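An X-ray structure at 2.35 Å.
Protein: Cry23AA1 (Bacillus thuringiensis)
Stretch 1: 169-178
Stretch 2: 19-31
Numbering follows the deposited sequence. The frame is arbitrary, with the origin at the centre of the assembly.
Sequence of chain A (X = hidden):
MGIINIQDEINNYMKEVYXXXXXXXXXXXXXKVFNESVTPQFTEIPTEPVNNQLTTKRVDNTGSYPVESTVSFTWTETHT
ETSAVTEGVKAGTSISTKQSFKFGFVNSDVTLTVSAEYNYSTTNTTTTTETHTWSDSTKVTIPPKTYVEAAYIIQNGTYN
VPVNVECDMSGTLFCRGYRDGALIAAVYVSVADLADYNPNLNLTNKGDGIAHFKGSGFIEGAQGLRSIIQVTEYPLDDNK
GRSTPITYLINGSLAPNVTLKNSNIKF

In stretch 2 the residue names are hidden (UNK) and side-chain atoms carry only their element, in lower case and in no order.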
# COMPACT_ATOMS: atom_id res chain seq x y z
N MET A 169 -30.78 -1.06 14.35
CA MET A 169 -31.24 -0.84 15.70
C MET A 169 -32.76 -0.91 15.64
O MET A 169 -33.39 -0.40 14.69
CB MET A 169 -30.79 0.53 16.16
CG MET A 169 -29.38 0.56 16.64
SD MET A 169 -28.87 2.19 17.24
CE MET A 169 -27.09 2.11 16.96
N SER A 170 -33.35 -1.56 16.63
CA SER A 170 -34.81 -1.57 16.79
C SER A 170 -35.08 -1.41 18.28
O SER A 170 -34.19 -1.68 19.13
CB SER A 170 -35.42 -2.88 16.31
OG SER A 170 -34.89 -3.89 17.12
N GLY A 171 -36.32 -0.98 18.58
CA GLY A 171 -36.69 -0.74 19.96
C GLY A 171 -36.77 0.71 20.37
O GLY A 171 -36.62 1.58 19.53
N THR A 172 -37.01 0.98 21.66
CA THR A 172 -37.37 2.32 22.06
C THR A 172 -36.61 2.73 23.29
O THR A 172 -36.00 1.89 23.96
CB THR A 172 -38.87 2.38 22.45
OG1 THR A 172 -39.11 1.45 23.52
CG2 THR A 172 -39.78 2.07 21.27
N LEU A 173 -36.64 4.02 23.56
CA LEU A 173 -36.24 4.55 24.86
C LEU A 173 -37.51 5.04 25.55
O LEU A 173 -38.42 5.61 24.91
CB LEU A 173 -35.25 5.72 24.72
CG LEU A 173 -33.85 5.24 24.28
CD1 LEU A 173 -33.86 5.13 22.72
CD2 LEU A 173 -32.76 6.17 24.81
N PHE A 174 -37.51 4.86 26.86
CA PHE A 174 -38.49 5.44 27.69
C PHE A 174 -38.02 6.79 28.11
O PHE A 174 -37.03 6.89 28.80
CB PHE A 174 -38.79 4.55 28.91
CG PHE A 174 -39.98 5.08 29.72
CD1 PHE A 174 -41.23 5.24 29.12
CD2 PHE A 174 -39.82 5.53 30.99
CE1 PHE A 174 -42.32 5.75 29.80
CE2 PHE A 174 -40.90 6.07 31.68
CZ PHE A 174 -42.16 6.16 31.08
N CYS A 175 -38.74 7.85 27.74
CA CYS A 175 -38.27 9.22 28.04
C CYS A 175 -39.20 10.08 28.95
O CYS A 175 -40.41 10.22 28.70
CB CYS A 175 -37.92 10.00 26.74
SG CYS A 175 -37.31 8.91 25.35
N ARG A 176 -38.59 10.63 29.98
CA ARG A 176 -39.22 11.46 30.94
C ARG A 176 -38.74 12.89 30.71
O ARG A 176 -37.54 13.14 30.79
CB ARG A 176 -38.86 10.99 32.38
CG ARG A 176 -39.26 9.48 32.76
CD ARG A 176 -38.75 9.11 34.18
NE ARG A 176 -39.22 7.85 34.78
CZ ARG A 176 -38.59 6.65 34.69
NH1 ARG A 176 -37.47 6.56 33.95
NH2 ARG A 176 -39.06 5.53 35.32
N GLY A 177 -39.65 13.82 30.39
CA GLY A 177 -39.35 15.24 30.29
C GLY A 177 -39.89 16.01 31.48
O GLY A 177 -40.99 15.74 31.93
N TYR A 178 -39.13 16.95 32.01
CA TYR A 178 -39.54 17.76 33.12
C TYR A 178 -39.36 19.20 32.76
O TYR A 178 -38.50 19.53 31.94
CB TYR A 178 -38.68 17.52 34.35
CG TYR A 178 -38.54 16.09 34.72
CD1 TYR A 178 -39.33 15.52 35.72
CD2 TYR A 178 -37.59 15.28 34.04
CE1 TYR A 178 -39.17 14.13 36.06
CE2 TYR A 178 -37.44 13.95 34.33
CZ TYR A 178 -38.22 13.37 35.34
OH TYR A 178 -37.97 12.05 35.59
N UNK A 19 -40.82 20.95 25.03
CA UNK A 19 -40.42 22.10 25.88
C UNK A 19 -39.84 21.65 27.20
O UNK A 19 -39.65 22.47 28.09
N UNK A 20 -39.50 20.36 27.36
CA UNK A 20 -38.83 19.91 28.60
C UNK A 20 -37.53 20.67 28.77
O UNK A 20 -36.94 21.03 27.79
c UNK A 20 -38.55 18.38 28.55
N UNK A 21 -37.10 20.93 30.00
CA UNK A 21 -35.83 21.60 30.24
C UNK A 21 -34.84 20.65 30.88
O UNK A 21 -33.68 20.98 30.99
c UNK A 21 -36.60 24.01 30.51
o UNK A 21 -36.72 22.43 32.39
c UNK A 21 -35.96 22.81 31.23
N UNK A 22 -35.33 19.49 31.30
CA UNK A 22 -34.57 18.47 31.95
C UNK A 22 -35.17 17.17 31.35
O UNK A 22 -36.41 17.08 31.22
c UNK A 22 -34.75 18.63 33.47
o UNK A 22 -33.68 19.42 33.99
c UNK A 22 -34.70 17.43 34.17
N UNK A 23 -34.31 16.21 30.93
CA UNK A 23 -34.75 14.96 30.32
C UNK A 23 -34.00 13.74 30.88
O UNK A 23 -32.76 13.78 31.09
c UNK A 23 -35.16 16.07 28.09
c UNK A 23 -34.84 13.54 28.22
c UNK A 23 -34.49 14.93 28.83
N UNK A 24 -34.75 12.69 31.14
CA UNK A 24 -34.16 11.46 31.53
C UNK A 24 -34.71 10.34 30.66
O UNK A 24 -35.99 10.17 30.59
c UNK A 24 -34.46 11.20 32.98
c UNK A 24 -34.25 8.61 35.18
c UNK A 24 -33.42 10.36 33.64
c UNK A 24 -33.88 8.94 33.73
n UNK A 24 -33.60 7.29 35.53
N UNK A 25 -33.79 9.65 29.94
CA UNK A 25 -34.13 8.48 29.10
C UNK A 25 -33.55 7.16 29.61
O UNK A 25 -32.55 7.14 30.26
c UNK A 25 -33.73 8.66 27.61
o UNK A 25 -32.37 9.10 27.39
N UNK A 26 -34.14 6.05 29.23
CA UNK A 26 -33.75 4.74 29.63
C UNK A 26 -34.04 3.87 28.45
O UNK A 26 -35.09 3.96 27.86
c UNK A 26 -34.18 2.92 31.27
o UNK A 26 -34.36 5.16 31.92
c UNK A 26 -34.61 4.26 30.81
N UNK A 27 -33.09 3.03 28.09
CA UNK A 27 -33.28 2.08 26.99
C UNK A 27 -34.29 1.08 27.42
O UNK A 27 -34.22 0.58 28.52
c UNK A 27 -31.91 1.40 26.60
c UNK A 27 -30.06 3.07 26.34
c UNK A 27 -31.05 2.33 25.77
c UNK A 27 -31.25 2.47 24.41
c UNK A 27 -29.48 4.07 24.25
c UNK A 27 -30.46 3.32 23.67
c UNK A 27 -29.28 3.98 25.56
o UNK A 27 -28.70 4.94 23.44
N UNK A 28 -35.27 0.83 26.57
CA UNK A 28 -36.27 -0.17 26.86
C UNK A 28 -35.61 -1.56 26.71
O UNK A 28 -34.77 -1.74 25.83
c UNK A 28 -38.56 -1.04 26.20
c UNK A 28 -37.46 -0.03 25.91
o UNK A 28 -39.25 -0.93 27.23
o UNK A 28 -38.77 -1.94 25.39
N UNK A 29 -35.99 -2.53 27.56
CA UNK A 29 -35.44 -3.88 27.33
C UNK A 29 -35.69 -4.40 25.89
O UNK A 29 -35.04 -5.33 25.47
c UNK A 29 -36.76 -3.74 29.46
c UNK A 29 -37.08 -2.53 28.59
c UNK A 29 -36.23 -4.77 28.35
N UNK A 30 -36.61 -3.81 25.13
CA UNK A 30 -36.76 -4.20 23.69
C UNK A 30 -35.64 -3.66 22.79
O UNK A 30 -35.63 -3.89 21.57
c UNK A 30 -38.07 -3.63 23.08
o UNK A 30 -38.01 -2.19 23.02
N UNK A 31 -34.78 -2.84 23.37
CA UNK A 31 -33.81 -2.18 22.53
C UNK A 31 -32.73 -3.12 22.02
O UNK A 31 -32.08 -3.81 22.80
c UNK A 31 -32.45 -0.17 22.25
c UNK A 31 -31.16 1.43 20.37
c UNK A 31 -33.15 -1.02 23.20
c UNK A 31 -31.10 -0.40 21.94
c UNK A 31 -32.49 1.63 20.67
c UNK A 31 -30.45 0.38 21.01
c UNK A 31 -33.14 0.82 21.59
O HOH W 1 -36.55 7.69 31.56

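Position 19 has no side-chain atoms, and its phi is positive. It touches nothing on stretch 1. It is G19, just after a helix.

Position 20 carries one carbon. That CB lies 3.7 Å from G177 CA. This is A20. An ideal CB on G177 would come within 2.9 Å of it, a clash, so glycine leaves the room that A20 fills.

Position 21 has one carbon bearing one oxygen and one carbon. Its backbone N donates to Y178 O at 2.8 Å. The beta-branched hydroxyl makes it T21.

Position 22 has the same branched set. Its terminal carbon is 3.6 Å from Y178 CD2. It is T22. Y178 N donates to T22 O at 2.8 Å.

Position 23 has three carbons, branched at CB, with no polar atom. It pairs with G177. This is V23.

Position 24 has four carbons in a row ending in nitrogen. Its CB is 4.3 Å from Y178 CE2. It is K24. Its NZ is 4.2 Å from R176 NH1, an approach of like charges.

Position 25 has one carbon, then one oxygen. The CB is 3.9 Å from L173 CD2. It is S25.

Position 26 has one carbon bearing an oxygen and a carbon. The oxygen sits 4.0 Å from R176 NH1. This is T26.

Position 27 has one carbon, then a six-carbon ring bearing oxygen. L173 packs over one ring face. It is Y27; L173 CD2 is 3.9 Å from the ring centroid.

Position 28 has two carbons, the second carrying two oxygens. Its CB is 3.3 Å from T172 OG1. It is D28.

Position 29 has three carbons closing a ring onto the backbone N. It makes no contact with stretch 1. It is P29.

Position 30 has one carbon, then one oxygen, 3.6 Å from G171 CA. It is S30. Its N and OG both donate to D28 OD2, at 2.9 and 2.5 Å, which braces the turn.

Position 31 has one carbon and a six-carbon ring without oxygen. M169 SD lies at the ring edge, and S170 O over one face. It is F31.

The strands run antiparallel. Backbone hydrogen bonds pair Y178 with T22, R176 with K24 and F174 with T26; T26 N to F174 O is weak. D28 N to T172 O, 2.9 Å, extends the ladder. Side chains alternate between faces: L173 and C175 lie with V23, S25 and Y27, while F174, R176 and Y178 lie with T22, K24 and T26. A water bridges K24 O, F174 O and R176 NH1, tying a side chain to the ladder.

Stretch 2, residues 19-31: GATTVKSTYDPSF
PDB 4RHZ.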